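Long-range contact in putative sarcosine dimethylglycine methyltransferase (Galdieria sulphuraria, PDB 2O57), which probably transfers methyl groups from S-adenosylmethionine to sarcosine and dimethylglycine, intermediates between glycine and betaine: residues A[92-98]-A[120-125]. Coordinates in Å, arbitrary orientation, origin at the centre of the assembly. Residues are numbered along the deposited sequence.
Sequences GYGGAAR and RNEEYN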
loop_
_atom_site.group_PDB
_atom_site.type_symbol
_atom_site.label_atom_id
_atom_site.label_comp_id
_atom_site.label_asym_id
_atom_site.label_seq_id
_atom_site.Cartn_x
_atom_site.Cartn_y
_atom_site.Cartn_z
ATOM N N GLY A 92 -11.738 11.559 16.371
ATOM C CA GLY A 92 -13.123 11.089 16.530
ATOM C C GLY A 92 -13.365 10.754 17.983
ATOM O O GLY A 92 -13.073 11.561 18.863
ATOM N N TYR A 93 -13.875 9.558 18.236
ATOM C CA TYR A 93 -14.144 9.094 19.583
ATOM C C TYR A 93 -12.945 8.498 20.283
ATOM O O TYR A 93 -13.060 8.083 21.446
ATOM C CB TYR A 93 -15.313 8.099 19.624
ATOM C CG TYR A 93 -16.617 8.714 19.162
ATOM C CD1 TYR A 93 -17.309 9.612 19.985
ATOM C CD2 TYR A 93 -17.147 8.424 17.893
ATOM C CE1 TYR A 93 -18.504 10.208 19.562
ATOM C CE2 TYR A 93 -18.356 9.024 17.448
ATOM C CZ TYR A 93 -19.032 9.901 18.307
ATOM O OH TYR A 93 -20.212 10.505 17.945
ATOM N N GLY A 94 -11.809 8.453 19.587
ATOM C CA GLY A 94 -10.551 8.073 20.208
ATOM C C GLY A 94 -10.235 6.600 20.053
ATOM O O GLY A 94 -9.360 6.086 20.725
ATOM N N GLY A 95 -10.945 5.924 19.153
ATOM C CA GLY A 95 -10.788 4.492 18.982
ATOM C C GLY A 95 -9.360 4.080 18.631
ATOM O O GLY A 95 -8.829 3.128 19.230
ATOM N N ALA A 96 -8.766 4.769 17.645
ATOM C CA ALA A 96 -7.386 4.495 17.213
ATOM C C ALA A 96 -6.430 4.753 18.343
ATOM O O ALA A 96 -5.465 4.025 18.484
ATOM C CB ALA A 96 -7.004 5.366 16.052
ATOM N N ALA A 97 -6.654 5.834 19.101
ATOM C CA ALA A 97 -5.756 6.192 20.181
ATOM C C ALA A 97 -5.745 5.077 21.232
ATOM O O ALA A 97 -4.676 4.646 21.669
ATOM C CB ALA A 97 -6.142 7.519 20.815
ATOM N N ARG A 98 -6.932 4.604 21.616
ATOM C CA ARG A 98 -7.016 3.482 22.541
ATOM C C ARG A 98 -6.373 2.214 21.979
ATOM O O ARG A 98 -5.636 1.543 22.703
ATOM C CB ARG A 98 -8.455 3.209 23.009
ATOM C CG ARG A 98 -8.915 4.310 24.023
ATOM C CD ARG A 98 -10.352 4.103 24.498
ATOM N NE ARG A 98 -11.336 4.205 23.400
ATOM C CZ ARG A 98 -11.880 5.335 22.942
ATOM N NH1 ARG A 98 -11.522 6.511 23.466
ATOM N NH2 ARG A 98 -12.802 5.272 21.947
ATOM N N ARG A 120 -16.927 12.585 24.760
ATOM C CA ARG A 120 -17.120 11.114 24.810
ATOM C C ARG A 120 -15.818 10.367 24.840
ATOM O O ARG A 120 -15.707 9.381 25.554
ATOM C CB ARG A 120 -17.970 10.585 23.642
ATOM C CG ARG A 120 -19.373 10.938 23.785
ATOM C CD ARG A 120 -20.264 10.171 22.871
ATOM N NE ARG A 120 -21.485 10.936 22.770
ATOM C CZ ARG A 120 -22.250 11.023 21.691
ATOM N NH1 ARG A 120 -21.928 10.379 20.578
ATOM N NH2 ARG A 120 -23.335 11.787 21.734
ATOM N N ASN A 121 -14.863 10.793 23.992
ATOM C CA ASN A 121 -13.483 10.298 23.984
ATOM C C ASN A 121 -12.868 10.276 25.415
ATOM O O ASN A 121 -12.434 9.225 25.897
ATOM C CB ASN A 121 -12.640 11.152 23.009
ATOM C CG ASN A 121 -11.282 10.528 22.695
ATOM O OD1 ASN A 121 -10.893 9.518 23.314
ATOM N ND2 ASN A 121 -10.522 11.155 21.764
ATOM N N GLU A 122 -12.867 11.422 26.094
ATOM C CA GLU A 122 -12.357 11.499 27.479
ATOM C C GLU A 122 -13.095 10.490 28.387
ATOM O O GLU A 122 -12.467 9.838 29.201
ATOM C CB GLU A 122 -12.488 12.920 28.056
ATOM C CG GLU A 122 -11.634 13.966 27.350
ATOM C CD GLU A 122 -11.807 15.379 27.919
ATOM O OE1 GLU A 122 -12.949 15.878 28.023
ATOM O OE2 GLU A 122 -10.785 15.991 28.249
ATOM N N GLU A 123 -14.416 10.387 28.230
ATOM C CA GLU A 123 -15.239 9.482 29.057
ATOM C C GLU A 123 -14.779 8.038 28.853
ATOM O O GLU A 123 -14.526 7.316 29.843
ATOM C CB GLU A 123 -16.744 9.616 28.746
ATOM C CG GLU A 123 -17.382 10.915 29.284
ATOM C CD GLU A 123 -18.812 11.258 28.733
ATOM O OE1 GLU A 123 -19.330 10.544 27.838
ATOM O OE2 GLU A 123 -19.397 12.280 29.197
ATOM N N TYR A 124 -14.650 7.632 27.580
ATOM C CA TYR A 124 -14.130 6.290 27.227
ATOM C C TYR A 124 -12.746 6.029 27.787
ATOM O O TYR A 124 -12.485 4.938 28.278
ATOM C CB TYR A 124 -14.083 6.045 25.708
ATOM C CG TYR A 124 -15.420 6.035 25.031
ATOM C CD1 TYR A 124 -16.477 5.288 25.544
ATOM C CD2 TYR A 124 -15.638 6.801 23.889
ATOM C CE1 TYR A 124 -17.726 5.288 24.929
ATOM C CE2 TYR A 124 -16.857 6.808 23.263
ATOM C CZ TYR A 124 -17.900 6.066 23.779
ATOM O OH TYR A 124 -19.124 6.111 23.165
ATOM N N ASN A 125 -11.859 7.014 27.705
ATOM C CA ASN A 125 -10.510 6.848 28.243
ATOM C C ASN A 125 -10.495 6.697 29.753
ATOM O O ASN A 125 -9.715 5.921 30.302
ATOM C CB ASN A 125 -9.608 8.011 27.819
ATOM C CG ASN A 125 -9.508 8.147 26.277
ATOM O OD1 ASN A 125 -9.655 7.169 25.549
ATOM N ND2 ASN A 125 -9.272 9.366 25.797
HETATM O O HOH W 1 -11.384 13.287 20.139
#
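A buried, largely polar contact joins the glycine-rich turn and first helical turn at 92-98 to the middle of helix 115-128, the next helix along the chain. Arg-98 reaches across it: Arg-98 NH1 donates to Asn-125 OD1 (2.9 Å) and, weakly, to Asn-121 OD1 (3.1 Å), while Arg-98 NH1 and NH2 also donate to Tyr-93 O at 3.0 and 2.9 Å, tying the turn back to its own helix. Tyr-124 CB lies over one face of the Arg-98 guanidinium, 3.4 Å from Arg-98 NH1. The turn follows strand 85-89 and carries a GxGxxG-like pattern, consistent with the S-adenosylmethionine-binding loop of Rossmann-like methyltransferases. Gly-94, at the N-cap position of helix 95-104, brings its CA within 3.4 Å of Asn-121 OD1; a CB here would clash with that oxygen and, at these backbone angles, with Tyr-93 O. A water bridges Gly-92 O (2.7 Å) and Asn-121 ND2 (2.8 Å). Tyr-93 CB packs 4.2 Å from Tyr-124 CE2, and Phe-37 meets both the Tyr-93 ring and, through a cation-pi interaction, Arg-120.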